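3-oxo-tetronate kinase (Haemophilus influenzae, PDB 1YZY) catalyses the ATP-dependent phosphorylation of 3-oxo-tetronate (3-dehydroerythronate) to 3-oxo-tetronate 4-phosphate, as a member of the four-carbon acid sugar kinase family. Local coordinates at residues N22-V27 with V41-I46; D131-E136 with V148-M153; T368-G373 with P381-V386. One frame throughout, in Å; residues are numbered along the deposited sequence.

Contact 1. Residues N22-V27 with V41-I46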
loop_
_atom_site.group_PDB
_atom_site.type_symbol
_atom_site.label_atom_id
_atom_site.label_comp_id
_atom_site.label_asym_id
_atom_site.label_seq_id
_atom_site.Cartn_x
_atom_site.Cartn_y
_atom_site.Cartn_z
ATOM N N ASN A 22 4.717 -1.614 -13.229
ATOM C CA ASN A 22 4.689 -2.642 -14.245
ATOM C C ASN A 22 3.649 -2.353 -15.322
ATOM O O ASN A 22 3.030 -3.263 -15.878
ATOM C CB ASN A 22 4.511 -4.019 -13.603
ATOM C CG ASN A 22 5.803 -4.538 -13.003
ATOM O OD1 ASN A 22 6.707 -4.967 -13.727
ATOM N ND2 ASN A 22 5.929 -4.447 -11.680
ATOM N N GLY A 23 3.431 -1.060 -15.560
ATOM C CA GLY A 23 2.522 -0.585 -16.595
ATOM C C GLY A 23 1.007 -0.558 -16.476
ATOM O O GLY A 23 0.326 -0.246 -17.464
ATOM N N LEU A 24 0.460 -0.845 -15.303
ATOM C CA LEU A 24 -0.997 -0.850 -15.139
ATOM C C LEU A 24 -1.584 0.400 -14.458
ATOM O O LEU A 24 -1.113 0.802 -13.406
ATOM C CB LEU A 24 -1.408 -2.110 -14.367
ATOM C CG LEU A 24 -2.180 -3.189 -15.134
ATOM C CD1 LEU A 24 -1.532 -3.511 -16.472
ATOM C CD2 LEU A 24 -2.318 -4.428 -14.262
ATOM N N SER A 25 -2.570 1.048 -15.073
ATOM C CA SER A 25 -3.181 2.214 -14.424
ATOM C C SER A 25 -3.945 1.683 -13.203
ATOM O O SER A 25 -4.794 0.801 -13.333
ATOM C CB SER A 25 -4.079 3.008 -15.386
ATOM O OG SER A 25 -5.081 2.220 -15.994
ATOM N N THR A 26 -3.638 2.219 -12.025
ATOM C CA THR A 26 -4.229 1.735 -10.774
ATOM C C THR A 26 -4.928 2.764 -9.871
ATOM O O THR A 26 -4.511 3.915 -9.767
ATOM C CB THR A 26 -3.121 1.034 -9.929
ATOM O OG1 THR A 26 -2.477 0.018 -10.716
ATOM C CG2 THR A 26 -3.689 0.396 -8.661
ATOM N N VAL A 27 -6.003 2.327 -9.226
ATOM C CA VAL A 27 -6.751 3.148 -8.281
ATOM C C VAL A 27 -6.843 2.357 -6.982
ATOM O O VAL A 27 -7.308 1.216 -6.973
ATOM C CB VAL A 27 -8.179 3.462 -8.773
ATOM C CG1 VAL A 27 -9.007 4.032 -7.635
ATOM C CG2 VAL A 27 -8.130 4.455 -9.912
ATOM N N VAL A 41 -9.822 2.379 -15.247
ATOM C CA VAL A 41 -8.431 1.989 -14.982
ATOM C C VAL A 41 -8.216 0.493 -15.225
ATOM O O VAL A 41 -9.175 -0.251 -15.433
ATOM C CB VAL A 41 -7.981 2.333 -13.537
ATOM C CG1 VAL A 41 -7.941 3.842 -13.346
ATOM C CG2 VAL A 41 -8.895 1.671 -12.518
ATOM N N ASP A 42 -6.954 0.069 -15.202
ATOM C CA ASP A 42 -6.584 -1.324 -15.428
ATOM C C ASP A 42 -6.711 -2.175 -14.173
ATOM O O ASP A 42 -6.966 -3.376 -14.258
ATOM C CB ASP A 42 -5.137 -1.424 -15.927
ATOM C CG ASP A 42 -4.907 -0.690 -17.224
ATOM O OD1 ASP A 42 -5.797 -0.720 -18.105
ATOM O OD2 ASP A 42 -3.818 -0.093 -17.365
ATOM N N ALA A 43 -6.480 -1.560 -13.017
ATOM C CA ALA A 43 -6.551 -2.262 -11.739
ATOM C C ALA A 43 -7.102 -1.395 -10.603
ATOM O O ALA A 43 -6.843 -0.194 -10.535
ATOM C CB ALA A 43 -5.160 -2.797 -11.362
ATOM N N ILE A 44 -7.893 -2.007 -9.731
ATOM C CA ILE A 44 -8.434 -1.302 -8.583
ATOM C C ILE A 44 -8.107 -2.142 -7.364
ATOM O O ILE A 44 -8.429 -3.324 -7.325
ATOM C CB ILE A 44 -9.961 -1.127 -8.661
ATOM C CG1 ILE A 44 -10.351 -0.395 -9.947
ATOM C CG2 ILE A 44 -10.453 -0.334 -7.450
ATOM C CD1 ILE A 44 -11.843 -0.368 -10.205
ATOM N N VAL A 45 -7.418 -1.542 -6.401
ATOM C CA VAL A 45 -7.046 -2.211 -5.166
ATOM C C VAL A 45 -7.890 -1.681 -3.997
ATOM O O VAL A 45 -7.942 -0.476 -3.771
ATOM C CB VAL A 45 -5.562 -1.937 -4.818
ATOM C CG1 VAL A 45 -5.164 -2.696 -3.565
ATOM C CG2 VAL A 45 -4.655 -2.312 -5.973
ATOM N N ILE A 46 -8.568 -2.564 -3.272
ATOM C CA ILE A 46 -9.350 -2.140 -2.109
ATOM C C ILE A 46 -8.616 -2.553 -0.835
ATOM O O ILE A 46 -8.355 -3.727 -0.606
ATOM C CB ILE A 46 -10.796 -2.707 -2.110
ATOM C CG1 ILE A 46 -11.597 -2.080 -3.249
ATOM C CG2 ILE A 46 -11.498 -2.406 -0.771
ATOM C CD1 ILE A 46 -13.027 -2.542 -3.307
#
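Asp42 OD2 is held by two donors of Ser25. The stronger bond comes from the backbone: Ser25 N lies 2.8 Å from Asp42 OD2 with an N-H...O angle of 164°, meeting the oxygen on its anti side and 28° out of the carboxylate plane. The hydroxyl adds a weak bond, Ser25 OG to Asp42 OD2 at 3.0 Å. With OG between the backbone N and the carbonyl carbon (chi1 55°), the hydroxyl also accepts from Asp42 N at 3.0 Å from Ser25 OG. Each backbone N is thus bound by the other residue's side chain. Ser25 O is shared too, accepting from Ala43 N at 2.9 Å and, weakly and at a bent angle, from Asp42 N.

From here the two segments run as neighbouring parallel strands of the sugar-binding N-terminal domain. The evidence is the alternating ladder: Val27 N donates to Ala43 O at 3.0 Å, and Val27 O receives Val45 N at 2.8 Å. Thr26 and Ala43 share one sheet face, where Thr26 CG2 meets Val45 CG2 at 3.9 Å and helix 9-20 covers them. Val27 and Ile44 lie on the other face, and Ile44 reaches Trp68 and Leu69 of helix 55-71. The Val27 side chain crosses that of Val41, just ahead of strand 43-47, at about a right angle, and Val27 CG2 to Val41 CG1, at 3.5 Å, is tighter than usual carbon contact. Leu24 lays its CG against Asp42 CB, the apolar base of the side chain whose carboxylate binds Ser25.

Contact 2. Residues D131-E136 with V148-M153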
loop_
_atom_site.group_PDB
_atom_site.type_symbol
_atom_site.label_atom_id
_atom_site.label_comp_id
_atom_site.label_asym_id
_atom_site.label_seq_id
_atom_site.Cartn_x
_atom_site.Cartn_y
_atom_site.Cartn_z
ATOM N N ASP A 131 17.444 -15.851 4.512
ATOM C CA ASP A 131 18.200 -17.108 4.531
ATOM C C ASP A 131 17.638 -18.206 5.447
ATOM O O ASP A 131 18.195 -19.309 5.513
ATOM C CB ASP A 131 19.655 -16.841 4.957
ATOM C CG ASP A 131 20.469 -16.084 3.906
ATOM O OD1 ASP A 131 20.059 -16.016 2.724
ATOM O OD2 ASP A 131 21.547 -15.567 4.271
ATOM N N VAL A 132 16.573 -17.905 6.181
ATOM C CA VAL A 132 16.015 -18.879 7.111
ATOM C C VAL A 132 14.557 -19.236 6.867
ATOM O O VAL A 132 13.831 -18.509 6.189
ATOM C CB VAL A 132 16.155 -18.390 8.580
ATOM C CG1 VAL A 132 17.609 -18.216 8.948
ATOM C CG2 VAL A 132 15.403 -17.081 8.788
ATOM N N LEU A 133 14.144 -20.377 7.416
ATOM C CA LEU A 133 12.768 -20.845 7.311
ATOM C C LEU A 133 11.882 -19.825 8.024
ATOM O O LEU A 133 12.337 -19.155 8.952
ATOM C CB LEU A 133 12.623 -22.196 8.020
ATOM C CG LEU A 133 13.153 -23.455 7.333
ATOM C CD1 LEU A 133 13.507 -24.510 8.355
ATOM C CD2 LEU A 133 12.123 -23.975 6.349
ATOM N N LEU A 134 10.629 -19.713 7.587
ATOM C CA LEU A 134 9.664 -18.801 8.203
ATOM C C LEU A 134 9.606 -19.076 9.708
ATOM O O LEU A 134 9.635 -18.160 10.522
ATOM C CB LEU A 134 8.281 -19.032 7.597
ATOM C CG LEU A 134 7.098 -18.294 8.225
ATOM C CD1 LEU A 134 7.203 -16.798 7.940
ATOM C CD2 LEU A 134 5.805 -18.861 7.655
ATOM N N SER A 135 9.518 -20.357 10.056
ATOM C CA SER A 135 9.465 -20.796 11.444
ATOM C C SER A 135 10.723 -20.462 12.261
ATOM O O SER A 135 10.730 -20.603 13.492
ATOM C CB SER A 135 9.195 -22.301 11.490
ATOM O OG SER A 135 10.130 -23.032 10.710
ATOM N N GLU A 136 11.789 -20.051 11.581
ATOM C CA GLU A 136 13.042 -19.705 12.246
ATOM C C GLU A 136 13.326 -18.203 12.250
ATOM O O GLU A 136 14.308 -17.750 12.846
ATOM C CB GLU A 136 14.209 -20.424 11.575
ATOM C CG GLU A 136 14.155 -21.927 11.662
ATOM C CD GLU A 136 15.493 -22.577 11.376
ATOM O OE1 GLU A 136 16.495 -21.855 11.217
ATOM O OE2 GLU A 136 15.549 -23.820 11.330
ATOM N N VAL A 148 5.017 -20.743 13.454
ATOM C CA VAL A 148 5.951 -21.783 13.883
ATOM C C VAL A 148 6.119 -22.928 12.892
ATOM O O VAL A 148 6.869 -23.865 13.149
ATOM C CB VAL A 148 5.565 -22.363 15.262
ATOM C CG1 VAL A 148 5.723 -21.304 16.330
ATOM C CG2 VAL A 148 4.138 -22.887 15.238
ATOM N N ASP A 149 5.387 -22.869 11.785
ATOM C CA ASP A 149 5.464 -23.883 10.740
ATOM C C ASP A 149 5.795 -23.136 9.449
ATOM O O ASP A 149 5.181 -22.119 9.145
ATOM C CB ASP A 149 4.116 -24.608 10.608
ATOM C CG ASP A 149 4.197 -25.896 9.777
ATOM O OD1 ASP A 149 5.268 -26.202 9.212
ATOM O OD2 ASP A 149 3.175 -26.610 9.688
ATOM N N ALA A 150 6.801 -23.615 8.725
ATOM C CA ALA A 150 7.216 -22.987 7.475
ATOM C C ALA A 150 6.544 -23.598 6.248
ATOM O O ALA A 150 6.632 -23.047 5.156
ATOM C CB ALA A 150 8.730 -23.052 7.340
ATOM N N ASN A 151 5.853 -24.718 6.439
ATOM C CA ASN A 151 5.169 -25.430 5.356
ATOM C C ASN A 151 3.801 -24.807 5.045
ATOM O O ASN A 151 2.855 -24.928 5.829
ATOM C CB ASN A 151 5.021 -26.914 5.738
ATOM C CG ASN A 151 4.547 -27.784 4.590
ATOM O OD1 ASN A 151 3.363 -27.874 4.304
ATOM N ND2 ASN A 151 5.477 -28.469 3.955
ATOM N N LEU A 152 3.703 -24.181 3.874
ATOM C CA LEU A 152 2.492 -23.505 3.429
ATOM C C LEU A 152 1.252 -24.360 3.246
ATOM O O LEU A 152 0.138 -23.882 3.474
ATOM C CB LEU A 152 2.768 -22.687 2.157
ATOM C CG LEU A 152 3.707 -21.489 2.341
ATOM C CD1 LEU A 152 4.240 -20.990 0.998
ATOM C CD2 LEU A 152 2.965 -20.380 3.076
ATOM N N MET A 153 1.421 -25.578 2.737
ATOM C CA MET A 153 0.279 -26.471 2.553
ATOM C C MET A 153 -0.317 -26.805 3.923
ATOM O O MET A 153 -1.523 -26.977 4.050
ATOM C CB MET A 153 0.678 -27.768 1.843
ATOM C CG MET A 153 1.081 -27.622 0.388
ATOM S SD MET A 153 2.715 -26.922 0.191
ATOM C CE MET A 153 3.738 -28.215 0.848
#
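A short 3-10 turn, Leu134 to Glu136, follows a weakly bonded edge strand (132-133) of a small antiparallel sheet; its Leu134 and Ser135 pack against the loop Val148-Ala150 that leads into helix 152-159. The turn is documented by its own backbone bond, Glu136 N to Leu133 O at 2.8 Å. Between the two segments the contact is made by van der Waals touch, with no donor and acceptor qualifying as bonded.

Ala150 CB is the common point, met by three successive residues. Leu133 brings CD2 to 3.7 Å from Ala150 CB, Leu134 brings its CB to 4.1 Å from the same methyl, and Ser135 OG stands 3.6 Å from it. The Leu134 side chain then leaves the methyl behind: its CG is anti to the backbone N (chi1 173°), and beyond it CD2 rests 3.6 Å from Asp149 O. Ser135 uses its carbon rather than its hydroxyl on the neighbouring peptide, with Ser135 CB 3.3 Å from Val148 O.

The backbones are aligned by a third party. Leu127, in the middle strand 126-129, makes backbone hydrogen bonds with both Leu134 and Ala150, and Leu127 and Val129 touch the Leu134 side chain, as does Leu155 of the helix.

On either side of Ala150 in sequence, polar side chains bond to the backbone: Asp149 OD1 accepts from Asn151 N at 3.2 Å with an N-H...O angle of 166°, the donor lying above the carboxylate plane, and the same oxygen forms a salt bridge with Arg154. Asn151 OD1 in turn accepts from the backbone N of Arg154. Asp149 thus forms an Asx turn just ahead of Asn151, whose side-chain bond to the third backbone N onward is the classic N-cap of an alpha helix, here helix 152-159.

Contact 3. Residues T368-G373 with P381-V386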
loop_
_atom_site.group_PDB
_atom_site.type_symbol
_atom_site.label_atom_id
_atom_site.label_comp_id
_atom_site.label_asym_id
_atom_site.label_seq_id
_atom_site.Cartn_x
_atom_site.Cartn_y
_atom_site.Cartn_z
ATOM N N THR A 368 -11.349 9.393 -0.450
ATOM C CA THR A 368 -11.606 7.983 -0.173
ATOM C C THR A 368 -10.757 7.010 -0.987
ATOM O O THR A 368 -10.779 5.802 -0.743
ATOM C CB THR A 368 -13.085 7.649 -0.456
ATOM O OG1 THR A 368 -13.378 7.916 -1.836
ATOM C CG2 THR A 368 -14.009 8.497 0.422
ATOM N N GLY A 369 -10.059 7.534 -1.982
ATOM C CA GLY A 369 -9.231 6.705 -2.830
ATOM C C GLY A 369 -8.350 7.587 -3.681
ATOM O O GLY A 369 -8.546 8.805 -3.731
ATOM N N PHE A 370 -7.397 6.980 -4.375
ATOM C CA PHE A 370 -6.471 7.738 -5.198
ATOM C C PHE A 370 -6.026 6.974 -6.428
ATOM O O PHE A 370 -6.128 5.749 -6.485
ATOM C CB PHE A 370 -5.212 8.061 -4.389
ATOM C CG PHE A 370 -5.482 8.743 -3.080
ATOM C CD1 PHE A 370 -5.570 10.131 -3.008
ATOM C CD2 PHE A 370 -5.662 7.996 -1.919
ATOM C CE1 PHE A 370 -5.836 10.769 -1.798
ATOM C CE2 PHE A 370 -5.930 8.617 -0.699
ATOM C CZ PHE A 370 -6.017 10.008 -0.639
ATOM N N HIS A 371 -5.608 7.722 -7.443
ATOM C CA HIS A 371 -5.051 7.150 -8.650
ATOM C C HIS A 371 -3.541 7.050 -8.387
ATOM O O HIS A 371 -2.945 8.084 -8.073
ATOM C CB HIS A 371 -5.167 8.131 -9.813
ATOM C CG HIS A 371 -6.529 8.176 -10.422
ATOM N ND1 HIS A 371 -6.862 7.478 -11.563
ATOM C CD2 HIS A 371 -7.657 8.819 -10.033
ATOM C CE1 HIS A 371 -8.135 7.683 -11.848
ATOM N NE2 HIS A 371 -8.640 8.494 -10.935
ATOM N N ILE A 372 -2.926 5.874 -8.506
ATOM C CA ILE A 372 -1.493 5.832 -8.213
ATOM C C ILE A 372 -0.630 6.268 -9.402
ATOM O O ILE A 372 -0.815 5.795 -10.539
ATOM C CB ILE A 372 -1.139 4.387 -7.803
ATOM C CG1 ILE A 372 -2.213 3.825 -6.864
ATOM C CG2 ILE A 372 0.226 4.361 -7.116
ATOM C CD1 ILE A 372 -2.102 4.296 -5.429
ATOM N N GLY A 373 0.294 7.188 -9.127
ATOM C CA GLY A 373 1.165 7.723 -10.156
ATOM C C GLY A 373 2.645 7.454 -9.988
ATOM O O GLY A 373 3.053 6.588 -9.213
ATOM N N PRO A 381 4.660 7.243 -3.950
ATOM C CA PRO A 381 4.233 7.593 -5.307
ATOM C C PRO A 381 3.411 8.900 -5.313
ATOM O O PRO A 381 3.034 9.419 -4.252
ATOM C CB PRO A 381 3.360 6.396 -5.693
ATOM C CG PRO A 381 2.722 6.028 -4.398
ATOM C CD PRO A 381 3.880 6.102 -3.430
ATOM N N TRP A 382 3.196 9.461 -6.496
ATOM C CA TRP A 382 2.381 10.659 -6.619
ATOM C C TRP A 382 0.949 10.147 -6.660
ATOM O O TRP A 382 0.681 9.100 -7.258
ATOM C CB TRP A 382 2.707 11.428 -7.909
ATOM C CG TRP A 382 3.602 12.596 -7.674
ATOM C CD1 TRP A 382 4.868 12.774 -8.157
ATOM C CD2 TRP A 382 3.323 13.730 -6.839
ATOM N NE1 TRP A 382 5.402 13.947 -7.666
ATOM C CE2 TRP A 382 4.476 14.553 -6.855
ATOM C CE3 TRP A 382 2.214 14.132 -6.076
ATOM C CZ2 TRP A 382 4.550 15.756 -6.135
ATOM C CZ3 TRP A 382 2.288 15.326 -5.361
ATOM C CH2 TRP A 382 3.451 16.123 -5.397
ATOM N N LEU A 383 0.037 10.871 -6.020
ATOM C CA LEU A 383 -1.362 10.468 -5.976
ATOM C C LEU A 383 -2.277 11.551 -6.542
ATOM O O LEU A 383 -1.862 12.677 -6.773
ATOM C CB LEU A 383 -1.774 10.200 -4.524
ATOM C CG LEU A 383 -1.001 9.237 -3.621
ATOM C CD1 LEU A 383 -1.477 9.382 -2.167
ATOM C CD2 LEU A 383 -1.191 7.805 -4.099
ATOM N N LYS A 384 -3.508 11.171 -6.840
ATOM C CA LYS A 384 -4.501 12.117 -7.298
ATOM C C LYS A 384 -5.817 11.567 -6.818
ATOM O O LYS A 384 -6.133 10.408 -7.056
ATOM C CB LYS A 384 -4.547 12.291 -8.808
ATOM C CG LYS A 384 -5.434 13.488 -9.181
ATOM C CD LYS A 384 -5.697 13.617 -10.662
ATOM C CE LYS A 384 -6.835 12.715 -11.116
ATOM N NZ LYS A 384 -8.125 13.046 -10.444
ATOM N N ALA A 385 -6.560 12.395 -6.096
ATOM C CA ALA A 385 -7.847 12.009 -5.556
ATOM C C ALA A 385 -8.780 11.573 -6.667
ATOM O O ALA A 385 -8.649 12.016 -7.805
ATOM C CB ALA A 385 -8.447 13.178 -4.788
ATOM N N VAL A 386 -9.690 10.656 -6.354
ATOM C CA VAL A 386 -10.669 10.208 -7.341
ATOM C C VAL A 386 -11.814 11.233 -7.437
ATOM O O VAL A 386 -12.432 11.396 -8.495
ATOM C CB VAL A 386 -11.237 8.804 -6.996
ATOM C CG1 VAL A 386 -10.135 7.766 -7.081
ATOM C CG2 VAL A 386 -11.852 8.796 -5.608
HETATM O O HOH W 1 -11.306 10.315 -10.713
#
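Leu383 sits over one face of the Phe370 ring, the two side chains crossing obliquely. Its CD1 is 4.3 Å from the Phe370 ring centroid and 15° off the ring normal, a CH-pi contact displaced toward the rim. The other branch of Leu383 turns to Ile372: the side chains lie side by side and point the same way, with Ile372 CD1 3.9 Å from Leu383 CD2. Ile372 runs alongside Pro381 as well, CG2 to Pro381 CB being 4.0 Å.

These residues belong to the beta hairpin of strands 369-375 and 380-385 in the nucleotide-binding C-terminal domain. Its sound backbone bonds are His371 N to Lys384 O at 2.8 Å and Gly373 N to Trp382 O at 2.7 Å.

His371 presents the edge of its ring to Lys384 O, which lies in the ring plane. A water, also in that plane, sits 3.2 Å from His371 NE2 and donates to Val386 O, joining the two segments. Val386 CG1 approaches the same ring obliquely. Lys384 bends at chi3 (83°), which sets CE near His371 CD2, and at chi4 (61°), which sets NZ 2.9 Å from Ala385 O; Asp389 offers NZ a second, long and weak ionic partner. At the open end of the hairpin Val386 rests both methyls against Gly369.

Followed from the N terminus, the three contacts come in series, none nested in or crossing another. Contact 1 closes the loop between strands 26-30 and 43-47; contact 2 closes the loop from the small antiparallel sheet to helix 152-159; contact 3 closes the tight hairpin 369-375/380-385. Far apart in sequence, contacts 1 and 3 nevertheless meet, their centres about 11 Å apart. Strands 26-30 and 369-375 are antiparallel neighbours, and Thr26 O lies 2.8 Å from Ile372 N, a probable hydrogen bond, so the sugar-binding and nucleotide-binding parts join there edge to edge. Contact 2 stands apart, with centres about 32 Å from contact 1 and 36 Å from contact 3.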